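Local coordinates for protein cGAS/DncV-like nucleotidyltransferase in E. coli homolog (Elizabethkingia meningoseptica ATCC 13253 = NBRC 12535, PDB 6E0N) that synthesizes cyclic nucleotide second messengers from nucleoside triphosphates in response to phage infection, as part of a CBASS antivirus system, at residues 120-125 with 157-162; 61-66 with 134-139. All coordinates share one frame; numbering follows the deposited sequence.

Contact 1: 120-125 with 157-162. With APC (diphosphomethylphosphonic acid adenosyl ester), chain B.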
ATOM      1  N   LYS A 120     -13.286  12.090   0.846  1.00 19.11           N
ATOM      2  CA  LYS A 120     -12.971  11.349  -0.366  1.00 18.53           C
ATOM      3  C   LYS A 120     -13.777  10.052  -0.388  1.00 17.82           C
ATOM      4  O   LYS A 120     -14.439   9.683   0.585  1.00 18.36           O
ATOM      5  CB  LYS A 120     -11.465  11.057  -0.456  1.00 21.07           C
ATOM      6  CG  LYS A 120     -10.567  12.274  -0.293  1.00 26.85           C
ATOM      7  CD  LYS A 120     -10.204  12.919  -1.635  1.00 33.95           C
ATOM      8  CE  LYS A 120      -9.526  11.924  -2.579  1.00 38.91           C
ATOM      9  NZ  LYS A 120      -8.164  12.347  -3.024  1.00 41.88           N
ATOM     10  N   ASN A 121     -13.701   9.348  -1.520  1.00 19.78           N
ATOM     11  CA  ASN A 121     -14.506   8.144  -1.705  1.00 19.45           C
ATOM     12  C   ASN A 121     -14.182   7.088  -0.657  1.00 18.80           C
ATOM     13  O   ASN A 121     -15.085   6.407  -0.157  1.00 18.71           O
ATOM     14  CB  ASN A 121     -14.280   7.586  -3.113  1.00 21.86           C
ATOM     15  CG  ASN A 121     -15.265   6.494  -3.476  1.00 24.44           C
ATOM     16  OD1 ASN A 121     -16.430   6.537  -3.088  1.00 24.72           O
ATOM     17  ND2 ASN A 121     -14.796   5.502  -4.226  1.00 25.27           N
ATOM     18  N   LYS A 122     -12.902   6.931  -0.311  1.00 18.87           N
ATOM     19  CA  LYS A 122     -12.478   5.838   0.562  1.00 17.44           C
ATOM     20  C   LYS A 122     -11.797   6.311   1.842  1.00 17.42           C
ATOM     21  O   LYS A 122     -11.293   5.477   2.608  1.00 19.18           O
ATOM     22  CB  LYS A 122     -11.547   4.878  -0.189  1.00 19.43           C
ATOM     23  CG  LYS A 122     -12.194   4.115  -1.339  1.00 20.73           C
ATOM     24  CD  LYS A 122     -11.202   3.155  -1.996  1.00 23.51           C
ATOM     25  CE  LYS A 122     -11.736   2.590  -3.306  1.00 28.90           C
ATOM     26  NZ  LYS A 122     -10.732   1.710  -3.972  1.00 31.99           N
ATOM     27  N   CYS A 123     -11.771   7.611   2.104  1.00 16.54           N
ATOM     28  CA  CYS A 123     -11.076   8.131   3.277  1.00 14.87           C
ATOM     29  C   CYS A 123     -11.517   9.571   3.510  1.00 15.56           C
ATOM     30  O   CYS A 123     -12.318  10.132   2.755  1.00 16.09           O
ATOM     31  CB  CYS A 123      -9.561   8.062   3.078  1.00 17.68           C
ATOM     32  SG  CYS A 123      -8.938   9.164   1.777  1.00 21.22           S
ATOM     33  N   ILE A 124     -10.995  10.156   4.583  1.00 15.43           N
ATOM     34  CA  ILE A 124     -11.069  11.594   4.822  1.00 15.11           C
ATOM     35  C   ILE A 124      -9.654  12.131   4.664  1.00 15.12           C
ATOM     36  O   ILE A 124      -8.741  11.714   5.387  1.00 15.24           O
ATOM     37  CB  ILE A 124     -11.617  11.925   6.219  1.00 15.45           C
ATOM     38  CG1 ILE A 124     -12.972  11.259   6.455  1.00 17.80           C
ATOM     39  CG2 ILE A 124     -11.699  13.447   6.387  1.00 15.95           C
ATOM     40  CD1 ILE A 124     -14.053  11.653   5.489  1.00 17.89           C
ATOM     41  N   GLN A 125      -9.460  13.051   3.725  1.00 15.77           N
ATOM     42  CA  GLN A 125      -8.139  13.613   3.484  1.00 15.90           C
ATOM     43  C   GLN A 125      -7.944  14.849   4.349  1.00 15.90           C
ATOM     44  O   GLN A 125      -8.833  15.701   4.436  1.00 16.38           O
ATOM     45  CB  GLN A 125      -7.964  13.965   2.009  1.00 17.28           C
ATOM     46  CG  GLN A 125      -6.593  14.516   1.665  1.00 21.26           C
ATOM     47  CD  GLN A 125      -6.317  14.476   0.179  1.00 27.80           C
ATOM     48  OE1 GLN A 125      -6.446  15.482  -0.514  1.00 30.32           O
ATOM     49  NE2 GLN A 125      -5.937  13.307  -0.320  1.00 30.53           N
ATOM     50  N   ILE A 157      -9.407  -5.511   8.278  1.00 13.34           N
ATOM     51  CA  ILE A 157     -10.269  -4.350   8.440  1.00 13.39           C
ATOM     52  C   ILE A 157     -11.222  -4.267   7.258  1.00 14.09           C
ATOM     53  O   ILE A 157     -10.957  -4.785   6.169  1.00 14.26           O
ATOM     54  CB  ILE A 157      -9.476  -3.035   8.580  1.00 14.09           C
ATOM     55  CG1 ILE A 157      -8.554  -2.836   7.374  1.00 14.17           C
ATOM     56  CG2 ILE A 157      -8.677  -3.023   9.879  1.00 13.98           C
ATOM     57  CD1 ILE A 157      -7.897  -1.469   7.331  1.00 16.93           C
ATOM     58  N   LYS A 158     -12.344  -3.587   7.482  1.00 13.47           N
ATOM     59  CA  LYS A 158     -13.315  -3.350   6.424  1.00 14.67           C
ATOM     60  C   LYS A 158     -13.851  -1.929   6.538  1.00 13.99           C
ATOM     61  O   LYS A 158     -14.024  -1.403   7.641  1.00 14.84           O
ATOM     62  CB  LYS A 158     -14.479  -4.347   6.487  1.00 18.41           C
ATOM     63  CG  LYS A 158     -15.394  -4.181   7.687  1.00 21.32           C
ATOM     64  CD  LYS A 158     -16.496  -5.244   7.676  1.00 25.35           C
ATOM     65  CE  LYS A 158     -17.467  -5.059   8.833  1.00 29.91           C
ATOM     66  NZ  LYS A 158     -18.532  -6.107   8.836  1.00 33.98           N
ATOM     67  N   PHE A 159     -14.103  -1.312   5.389  1.00 14.08           N
ATOM     68  CA  PHE A 159     -14.787  -0.032   5.326  1.00 15.12           C
ATOM     69  C   PHE A 159     -15.597  -0.002   4.037  1.00 16.22           C
ATOM     70  O   PHE A 159     -15.546  -0.929   3.225  1.00 16.72           O
ATOM     71  CB  PHE A 159     -13.814   1.145   5.491  1.00 17.37           C
ATOM     72  CG  PHE A 159     -12.712   1.180   4.481  1.00 18.24           C
ATOM     73  CD1 PHE A 159     -11.541   0.471   4.690  1.00 18.27           C
ATOM     74  CD2 PHE A 159     -12.833   1.950   3.336  1.00 20.24           C
ATOM     75  CE1 PHE A 159     -10.514   0.511   3.764  1.00 19.94           C
ATOM     76  CE2 PHE A 159     -11.810   1.997   2.409  1.00 21.91           C
ATOM     77  CZ  PHE A 159     -10.649   1.276   2.623  1.00 21.60           C
ATOM     78  N   TYR A 160     -16.363   1.065   3.857  1.00 16.73           N
ATOM     79  CA  TYR A 160     -17.224   1.199   2.698  1.00 17.66           C
ATOM     80  C   TYR A 160     -16.914   2.501   1.984  1.00 19.09           C
ATOM     81  O   TYR A 160     -16.740   3.544   2.621  1.00 20.70           O
ATOM     82  CB  TYR A 160     -18.691   1.130   3.113  1.00 18.36           C
ATOM     83  CG  TYR A 160     -19.018  -0.175   3.805  1.00 20.93           C
ATOM     84  CD1 TYR A 160     -18.779  -0.343   5.165  1.00 24.01           C
ATOM     85  CD2 TYR A 160     -19.538  -1.249   3.096  1.00 23.03           C
ATOM     86  CE1 TYR A 160     -19.065  -1.539   5.800  1.00 25.93           C
ATOM     87  CE2 TYR A 160     -19.830  -2.447   3.723  1.00 25.75           C
ATOM     88  CZ  TYR A 160     -19.588  -2.586   5.074  1.00 28.78           C
ATOM     89  OH  TYR A 160     -19.873  -3.776   5.701  1.00 33.59           O
ATOM     90  N   SER A 161     -16.824   2.424   0.662  1.00 19.40           N
ATOM     91  CA  SER A 161     -16.587   3.609  -0.137  1.00 18.62           C
ATOM     92  C   SER A 161     -17.900   4.360  -0.337  1.00 20.30           C
ATOM     93  O   SER A 161     -18.993   3.804  -0.199  1.00 22.35           O
ATOM     94  CB  SER A 161     -16.010   3.229  -1.501  1.00 19.99           C
ATOM     95  OG  SER A 161     -16.959   2.497  -2.251  1.00 21.73           O
ATOM     96  N   ASP A 162     -17.782   5.648  -0.667  1.00 20.90           N
ATOM     97  CA  ASP A 162     -18.973   6.447  -0.923  1.00 21.83           C
ATOM     98  C   ASP A 162     -19.764   5.928  -2.119  1.00 23.81           C
ATOM     99  O   ASP A 162     -20.968   6.189  -2.205  1.00 25.69           O
ATOM    100  CB  ASP A 162     -18.596   7.918  -1.105  1.00 22.49           C
ATOM    101  CG  ASP A 162     -18.209   8.587   0.203  1.00 23.73           C
ATOM    102  OD1 ASP A 162     -18.200   7.909   1.254  1.00 22.73           O
ATOM    103  OD2 ASP A 162     -17.908   9.795   0.179  1.00 24.52           O
TER
HETATM  104  PG  APC B 301     -11.538   9.815  -4.895  1.00 72.82           P
HETATM  105  O1G APC B 301     -10.160  10.384  -5.141  1.00 73.54           O
HETATM  106  O2G APC B 301     -12.298  10.690  -3.925  1.00 70.82           O
HETATM  107  O3G APC B 301     -12.284   9.742  -6.206  1.00 73.77           O
HETATM  108  PB  APC B 301     -10.234   7.940  -3.206  1.00 66.81           P
HETATM  109  O1B APC B 301      -9.130   8.929  -3.196  1.00 67.62           O
HETATM  110  O2B APC B 301     -10.738   7.588  -1.855  1.00 64.99           O
HETATM  111  O3B APC B 301     -11.404   8.304  -4.271  1.00 70.21           O
HETATM  112  PA  APC B 301      -7.651   6.290  -3.273  1.00 59.25           P
HETATM  113  O1A APC B 301      -6.974   7.619  -3.382  1.00 60.19           O
HETATM  114  O2A APC B 301      -6.906   5.259  -4.147  1.00 59.66           O
HETATM  115  C3A APC B 301      -9.424   6.487  -3.865  1.00 63.10           C
HETATM  116  O5' APC B 301      -7.721   5.661  -1.755  1.00 52.87           O
HETATM  117  C5' APC B 301      -7.777   6.596  -0.730  1.00 47.00           C
HETATM  118  C4' APC B 301      -7.071   5.967   0.498  1.00 41.53           C
HETATM  119  O4' APC B 301      -7.797   4.983   0.937  1.00 38.52           O
HETATM  120  C3' APC B 301      -5.722   5.375   0.048  1.00 39.84           C
HETATM  121  O3' APC B 301      -4.720   6.228   0.377  1.00 38.26           O
HETATM  122  C2' APC B 301      -5.614   4.057   0.832  1.00 39.16           C
HETATM  123  O2' APC B 301      -4.775   4.279   2.053  1.00 40.19           O
HETATM  124  C1' APC B 301      -6.822   3.725   1.180  1.00 37.89           C
HETATM  125  N9  APC B 301      -7.272   2.622   0.343  1.00 35.27           N
HETATM  126  C8  APC B 301      -7.653   2.537  -0.945  1.00 35.34           C
HETATM  127  N7  APC B 301      -7.968   1.262  -1.209  1.00 34.21           N
HETATM  128  C5  APC B 301      -7.782   0.553  -0.085  1.00 33.81           C
HETATM  129  C6  APC B 301      -7.951  -0.784   0.218  1.00 33.49           C
HETATM  130  N6  APC B 301      -8.386  -1.935  -0.543  1.00 32.11           N
HETATM  131  N1  APC B 301      -7.689  -1.233   1.435  1.00 33.01           N
HETATM  132  C2  APC B 301      -7.259  -0.379   2.387  1.00 34.18           C
HETATM  133  N3  APC B 301      -7.100   0.929   2.089  1.00 34.30           N
HETATM  134  C4  APC B 301      -7.356   1.391   0.862  1.00 34.79           C
HETATM  135  O   HOH W   1     -14.714   5.345   3.134  1.00 16.05           O

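Contact 2: 61-66 with 134-139. With MG (magnesium ion), chain E; APC (diphosphomethylphosphonic acid adenosyl ester), chain B; GTP (guanosine-5'-triphosphate), chain C.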
ATOM      1  N   ASP A  61       1.952  11.307   0.772  1.00 21.07           N
ATOM      2  CA  ASP A  61       0.837  11.237   1.708  1.00 19.80           C
ATOM      3  C   ASP A  61       0.945   9.976   2.562  1.00 18.31           C
ATOM      4  O   ASP A  61       1.402   8.925   2.103  1.00 19.79           O
ATOM      5  CB  ASP A  61      -0.491  11.193   0.950  1.00 24.82           C
ATOM      6  CG  ASP A  61      -0.689  12.382   0.026  1.00 28.37           C
ATOM      7  OD1 ASP A  61       0.108  13.338   0.095  1.00 28.39           O
ATOM      8  OD2 ASP A  61      -1.647  12.353  -0.776  1.00 30.94           O
ATOM      9  N   VAL A  62       0.503  10.084   3.816  1.00 15.88           N
ATOM     10  CA  VAL A  62       0.541   8.976   4.766  1.00 16.09           C
ATOM     11  C   VAL A  62      -0.877   8.468   4.991  1.00 15.98           C
ATOM     12  O   VAL A  62      -1.828   9.254   5.074  1.00 17.93           O
ATOM     13  CB  VAL A  62       1.214   9.379   6.095  1.00 16.50           C
ATOM     14  CG1 VAL A  62       0.483  10.540   6.758  1.00 16.84           C
ATOM     15  CG2 VAL A  62       1.287   8.182   7.041  1.00 18.37           C
ATOM     16  N   ASP A  63      -1.013   7.145   5.090  1.00 15.41           N
ATOM     17  CA  ASP A  63      -2.302   6.491   5.285  1.00 14.36           C
ATOM     18  C   ASP A  63      -2.436   6.111   6.754  1.00 14.72           C
ATOM     19  O   ASP A  63      -1.757   5.197   7.230  1.00 16.90           O
ATOM     20  CB  ASP A  63      -2.404   5.259   4.391  1.00 17.01           C
ATOM     21  CG  ASP A  63      -2.203   5.592   2.927  1.00 21.59           C
ATOM     22  OD1 ASP A  63      -2.848   6.545   2.445  1.00 21.47           O
ATOM     23  OD2 ASP A  63      -1.388   4.915   2.262  1.00 24.86           O
ATOM     24  N   ILE A  64      -3.314   6.815   7.462  1.00 13.22           N
ATOM     25  CA  ILE A  64      -3.546   6.606   8.886  1.00 13.50           C
ATOM     26  C   ILE A  64      -4.882   5.891   9.032  1.00 13.40           C
ATOM     27  O   ILE A  64      -5.934   6.454   8.711  1.00 14.36           O
ATOM     28  CB  ILE A  64      -3.543   7.930   9.660  1.00 13.91           C
ATOM     29  CG1 ILE A  64      -2.216   8.660   9.450  1.00 14.32           C
ATOM     30  CG2 ILE A  64      -3.805   7.677  11.134  1.00 14.65           C
ATOM     31  CD1 ILE A  64      -2.195  10.074   9.997  1.00 14.79           C
ATOM     32  N   VAL A  65      -4.847   4.659   9.526  1.00 13.87           N
ATOM     33  CA  VAL A  65      -6.058   3.872   9.724  1.00 12.45           C
ATOM     34  C   VAL A  65      -6.611   4.154  11.114  1.00 13.04           C
ATOM     35  O   VAL A  65      -5.865   4.157  12.102  1.00 12.93           O
ATOM     36  CB  VAL A  65      -5.775   2.372   9.544  1.00 14.28           C
ATOM     37  CG1 VAL A  65      -7.072   1.578   9.684  1.00 15.00           C
ATOM     38  CG2 VAL A  65      -5.117   2.099   8.202  1.00 15.65           C
ATOM     39  N   MET A  66      -7.916   4.400  11.195  1.00 12.16           N
ATOM     40  CA  MET A  66      -8.606   4.555  12.476  1.00 12.07           C
ATOM     41  C   MET A  66      -9.651   3.449  12.579  1.00 11.83           C
ATOM     42  O   MET A  66     -10.755   3.574  12.035  1.00 12.83           O
ATOM     43  CB  MET A  66      -9.252   5.925  12.617  1.00 13.73           C
ATOM     44  CG  MET A  66      -9.718   6.189  14.041  1.00 14.06           C
ATOM     45  SD  MET A  66     -10.954   7.483  14.216  1.00 16.40           S
ATOM     46  CE  MET A  66     -12.409   6.650  13.581  1.00 16.39           C
ATOM     47  N   THR A 134       0.360  15.621   3.874  1.00 15.24           N
ATOM     48  CA  THR A 134      -1.042  15.269   3.747  1.00 16.08           C
ATOM     49  C   THR A 134      -1.259  13.851   4.249  1.00 15.56           C
ATOM     50  O   THR A 134      -0.391  12.981   4.125  1.00 15.24           O
ATOM     51  CB  THR A 134      -1.469  15.367   2.284  1.00 16.58           C
ATOM     52  OG1 THR A 134      -1.390  16.734   1.862  1.00 17.51           O
ATOM     53  CG2 THR A 134      -2.879  14.846   2.090  1.00 17.51           C
ATOM     54  N   ALA A 135      -2.425  13.629   4.840  1.00 16.88           N
ATOM     55  CA  ALA A 135      -2.783  12.322   5.363  1.00 17.40           C
ATOM     56  C   ALA A 135      -4.144  11.904   4.832  1.00 16.92           C
ATOM     57  O   ALA A 135      -5.052  12.730   4.701  1.00 18.40           O
ATOM     58  CB  ALA A 135      -2.834  12.327   6.896  1.00 17.08           C
ATOM     59  N   ASP A 136      -4.273  10.616   4.528  1.00 16.35           N
ATOM     60  CA  ASP A 136      -5.555   9.983   4.263  1.00 16.28           C
ATOM     61  C   ASP A 136      -5.934   9.224   5.532  1.00 15.04           C
ATOM     62  O   ASP A 136      -5.245   8.276   5.921  1.00 17.18           O
ATOM     63  CB  ASP A 136      -5.451   9.030   3.073  1.00 18.70           C
ATOM     64  CG  ASP A 136      -5.307   9.757   1.763  1.00 24.37           C
ATOM     65  OD1 ASP A 136      -5.503  10.989   1.740  1.00 27.65           O
ATOM     66  OD2 ASP A 136      -5.003   9.092   0.752  1.00 26.31           O
ATOM     67  N   VAL A 137      -7.009   9.649   6.181  1.00 14.42           N
ATOM     68  CA  VAL A 137      -7.507   8.980   7.378  1.00 14.64           C
ATOM     69  C   VAL A 137      -8.578   7.983   6.960  1.00 14.02           C
ATOM     70  O   VAL A 137      -9.549   8.342   6.282  1.00 14.22           O
ATOM     71  CB  VAL A 137      -8.058  10.003   8.385  1.00 14.84           C
ATOM     72  CG1 VAL A 137      -8.617   9.298   9.608  1.00 15.05           C
ATOM     73  CG2 VAL A 137      -6.966  10.992   8.779  1.00 14.55           C
ATOM     74  N   ILE A 138      -8.400   6.731   7.365  1.00 13.58           N
ATOM     75  CA  ILE A 138      -9.251   5.643   6.895  1.00 13.43           C
ATOM     76  C   ILE A 138     -10.036   5.081   8.072  1.00 12.01           C
ATOM     77  O   ILE A 138      -9.555   4.156   8.741  1.00 12.90           O
ATOM     78  CB  ILE A 138      -8.413   4.548   6.217  1.00 15.31           C
ATOM     79  CG1 ILE A 138      -7.557   5.162   5.107  1.00 17.61           C
ATOM     80  CG2 ILE A 138      -9.304   3.455   5.647  1.00 15.37           C
ATOM     81  CD1 ILE A 138      -6.456   4.261   4.616  1.00 23.39           C
ATOM     82  N   PRO A 139     -11.229   5.597   8.367  1.00 12.02           N
ATOM     83  CA  PRO A 139     -12.071   4.938   9.375  1.00 12.68           C
ATOM     84  C   PRO A 139     -12.501   3.568   8.878  1.00 13.16           C
ATOM     85  O   PRO A 139     -12.755   3.369   7.685  1.00 14.04           O
ATOM     86  CB  PRO A 139     -13.269   5.886   9.524  1.00 12.57           C
ATOM     87  CG  PRO A 139     -13.344   6.617   8.200  1.00 13.37           C
ATOM     88  CD  PRO A 139     -11.895   6.757   7.737  1.00 14.24           C
TER
HETATM   89 MG    MG E 304      -0.421   5.510   0.395  1.00 28.63          MG
HETATM   90  PG  APC B 301     -11.538   9.815  -4.895  1.00 72.82           P
HETATM   91  O1G APC B 301     -10.160  10.384  -5.141  1.00 73.54           O
HETATM   92  O2G APC B 301     -12.298  10.690  -3.925  1.00 70.82           O
HETATM   93  O3G APC B 301     -12.284   9.742  -6.206  1.00 73.77           O
HETATM   94  PB  APC B 301     -10.234   7.940  -3.206  1.00 66.81           P
HETATM   95  O1B APC B 301      -9.130   8.929  -3.196  1.00 67.62           O
HETATM   96  O2B APC B 301     -10.738   7.588  -1.855  1.00 64.99           O
HETATM   97  O3B APC B 301     -11.404   8.304  -4.271  1.00 70.21           O
HETATM   98  PA  APC B 301      -7.651   6.290  -3.273  1.00 59.25           P
HETATM   99  O1A APC B 301      -6.974   7.619  -3.382  1.00 60.19           O
HETATM  100  O2A APC B 301      -6.906   5.259  -4.147  1.00 59.66           O
HETATM  101  C3A APC B 301      -9.424   6.487  -3.865  1.00 63.10           C
HETATM  102  O5' APC B 301      -7.721   5.661  -1.755  1.00 52.87           O
HETATM  103  C5' APC B 301      -7.777   6.596  -0.730  1.00 47.00           C
HETATM  104  C4' APC B 301      -7.071   5.967   0.498  1.00 41.53           C
HETATM  105  O4' APC B 301      -7.797   4.983   0.937  1.00 38.52           O
HETATM  106  C3' APC B 301      -5.722   5.375   0.048  1.00 39.84           C
HETATM  107  O3' APC B 301      -4.720   6.228   0.377  1.00 38.26           O
HETATM  108  C2' APC B 301      -5.614   4.057   0.832  1.00 39.16           C
HETATM  109  O2' APC B 301      -4.775   4.279   2.053  1.00 40.19           O
HETATM  110  C1' APC B 301      -6.822   3.725   1.180  1.00 37.89           C
HETATM  111  N9  APC B 301      -7.272   2.622   0.343  1.00 35.27           N
HETATM  112  C8  APC B 301      -7.653   2.537  -0.945  1.00 35.34           C
HETATM  113  N7  APC B 301      -7.968   1.262  -1.209  1.00 34.21           N
HETATM  114  C5  APC B 301      -7.782   0.553  -0.085  1.00 33.81           C
HETATM  115  C6  APC B 301      -7.951  -0.784   0.218  1.00 33.49           C
HETATM  116  N6  APC B 301      -8.386  -1.935  -0.543  1.00 32.11           N
HETATM  117  N1  APC B 301      -7.689  -1.233   1.435  1.00 33.01           N
HETATM  118  C2  APC B 301      -7.259  -0.379   2.387  1.00 34.18           C
HETATM  119  N3  APC B 301      -7.100   0.929   2.089  1.00 34.30           N
HETATM  120  C4  APC B 301      -7.356   1.391   0.862  1.00 34.79           C
HETATM  121  PG  GTP C 302       1.481   4.815  -2.524  1.00 36.43           P
HETATM  122  O1G GTP C 302       2.886   5.363  -2.646  1.00 38.92           O
HETATM  123  O2G GTP C 302       0.813   4.885  -3.876  1.00 37.63           O
HETATM  124  O3G GTP C 302       0.692   5.621  -1.516  1.00 34.82           O
HETATM  125  O3B GTP C 302       1.586   3.267  -2.092  1.00 33.86           O
HETATM  126  PB  GTP C 302       0.779   2.634  -0.856  1.00 30.70           P
HETATM  127  O1B GTP C 302       0.596   3.643   0.255  1.00 28.93           O
HETATM  128  O2B GTP C 302       1.538   1.414  -0.393  1.00 31.53           O
HETATM  129  O3A GTP C 302      -0.641   2.147  -1.427  1.00 33.26           O
HETATM  130  PA  GTP C 302      -2.002   2.983  -1.214  1.00 34.91           P
HETATM  131  O1A GTP C 302      -1.728   4.391  -0.739  1.00 35.35           O
HETATM  132  O2A GTP C 302      -2.802   2.982  -2.495  1.00 36.23           O
HETATM  133  O5' GTP C 302      -2.793   2.161  -0.084  1.00 35.02           O
HETATM  134  C5' GTP C 302      -2.255   2.047   1.197  1.00 35.40           C
HETATM  135  C4' GTP C 302      -2.436   0.632   1.693  1.00 35.03           C
HETATM  136  O4' GTP C 302      -3.823   0.272   1.552  1.00 34.13           O
HETATM  137  C3' GTP C 302      -1.623  -0.478   1.013  1.00 34.97           C
HETATM  138  O3' GTP C 302      -0.407  -0.722   1.633  1.00 35.68           O
HETATM  139  C2' GTP C 302      -2.556  -1.703   1.196  1.00 34.40           C
HETATM  140  O2' GTP C 302      -2.242  -2.319   2.414  1.00 36.22           O
HETATM  141  C1' GTP C 302      -3.971  -1.099   1.204  1.00 33.26           C
HETATM  142  N9  GTP C 302      -4.524  -1.261  -0.147  1.00 31.38           N
HETATM  143  C8  GTP C 302      -4.565  -0.316  -1.134  1.00 31.16           C
HETATM  144  N7  GTP C 302      -5.142  -0.866  -2.227  1.00 30.65           N
HETATM  145  C5  GTP C 302      -5.475  -2.147  -1.942  1.00 30.01           C
HETATM  146  C6  GTP C 302      -6.083  -3.152  -2.685  1.00 29.57           C
HETATM  147  O6  GTP C 302      -6.429  -2.942  -3.845  1.00 30.26           O
HETATM  148  N1  GTP C 302      -6.294  -4.389  -2.109  1.00 29.43           N
HETATM  149  C2  GTP C 302      -5.903  -4.619  -0.805  1.00 29.81           C
HETATM  150  N2  GTP C 302      -6.099  -5.809  -0.245  1.00 29.34           N
HETATM  151  N3  GTP C 302      -5.297  -3.623  -0.075  1.00 29.88           N
HETATM  152  C4  GTP C 302      -5.089  -2.407  -0.634  1.00 30.31           C
HETATM  153  O   HOH W   2       1.923  14.997   1.405  1.00 22.16           O
HETATM  154  O   HOH W   3       1.220   6.258   1.543  1.00 21.47           O
HETATM  155  O   HOH W   4      -1.491   7.217   0.402  1.00 22.20           O

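Contact 1: 120-125 with 157-162
With chi1 at -169°, Asn121 places CG opposite its backbone N, and this sets the carboxamide alongside Ser161 and Asp162. There OD1 lies 3.2 Å from CB of Asp162, and the side chains pass one another running in opposite senses, with the carboxamide turned 77° from the carboxylate. Asn121 ND2 and Ser161 OG both hydrogen-bond to Asp163 OD1, while the Asp162 carboxylate makes salt bridges to Lys102 and Arg119. Between the backbones, Asp162 N donates a hydrogen bond to Asn121 O over 2.8 Å. Phe159 has CG flanked by both its backbone N and its carbonyl carbon (chi1 58°), a position that brings CE2 to 3.5 Å from Lys122 O, which approaches obliquely, and 3.9 Å from Lys122 CB. Further round the ring, at its CE1-CZ edge, it meets the adenine: C2 of APC lies in the ring plane, 3.6 Å from CE1. The loop end of 120-125 faces the methylene-bridged phosphate chain of this ATP analogue: Asn121 N donates to O2G of APC at 3.1 Å and Lys122 N to O2B at 2.7 Å. Lys122 then runs extended past the base, its CD 3.8 Å from C8 of APC. Two consecutive amides thus grip the beta and gamma phosphates while Phe159 borders the base, an arrangement that forms one wall of the ATP pocket in this CD-NTase nucleotidyltransferase.

Contact 2: 61-66 with 134-139
Ile64 and Val62 bring their side chains to Ala135, the apolar centre of two adjacent parallel strands in the nucleotidyltransferase sheet: Ile64 CD1 lies 3.9 Å from Ala135 CB, and Val62 CG1 touches the same methyl. Val137 and the pair Met66 and Pro139 continue this face, which helices 21-38 and 98-113 cover. The strand axes, 23° apart, are joined by five backbone hydrogen bonds that alternate in direction, from Val62 N to Thr134 O at one end to Met66 N to Ile138 O at the other.

The other face carries Asp63, Val65, Asp136 and Ile138 toward the nucleotides. Ile138 CD1 lies 3.1 Å from O2' of APC, next to the ribose. Asp63 and Asp136, paired in register, both have CG anti to the carbonyl carbon (chi1 -57° and -72°), and their carboxylates converge on the ribose O3'. Asp63 OD1 and Asp136 OD2 are themselves 3.7 Å apart, with O3' of APC within 2.9 Å of both. Asp136 OD1 is held by Gln125 NE2. At the outer end Asp61 and Thr134 lie side by side, and a water bridges Asp61 OD1 and Thr134 N. Another water links Asp61 O to the magnesium ion. The metal's six ligands are completed by a second water, three GTP phosphate oxygens and OD2 of Asp63, bound at 2.2 Å.

Contacts 1 and 2 have centres 10 Å apart and both reach the same mixed sheet. They meet the same APC at different parts: contact 1 at its phosphates and base, contact 2 at its ribose. Strand 135-147 joins them, lying between strands 124-126 and 152-160. Ile124 O probably accepts a hydrogen bond from Val137 N at 2.8 Å, and Phe159 CB packs 3.3 Å from Pro139 O. Cys123 CB likewise lies against Val137 O. In the complex O3' of APC lies 4.4 Å from the magnesium ion, which it does not coordinate, whereas the Lys120 side chain of contact 1 remains about 11 Å from that metal.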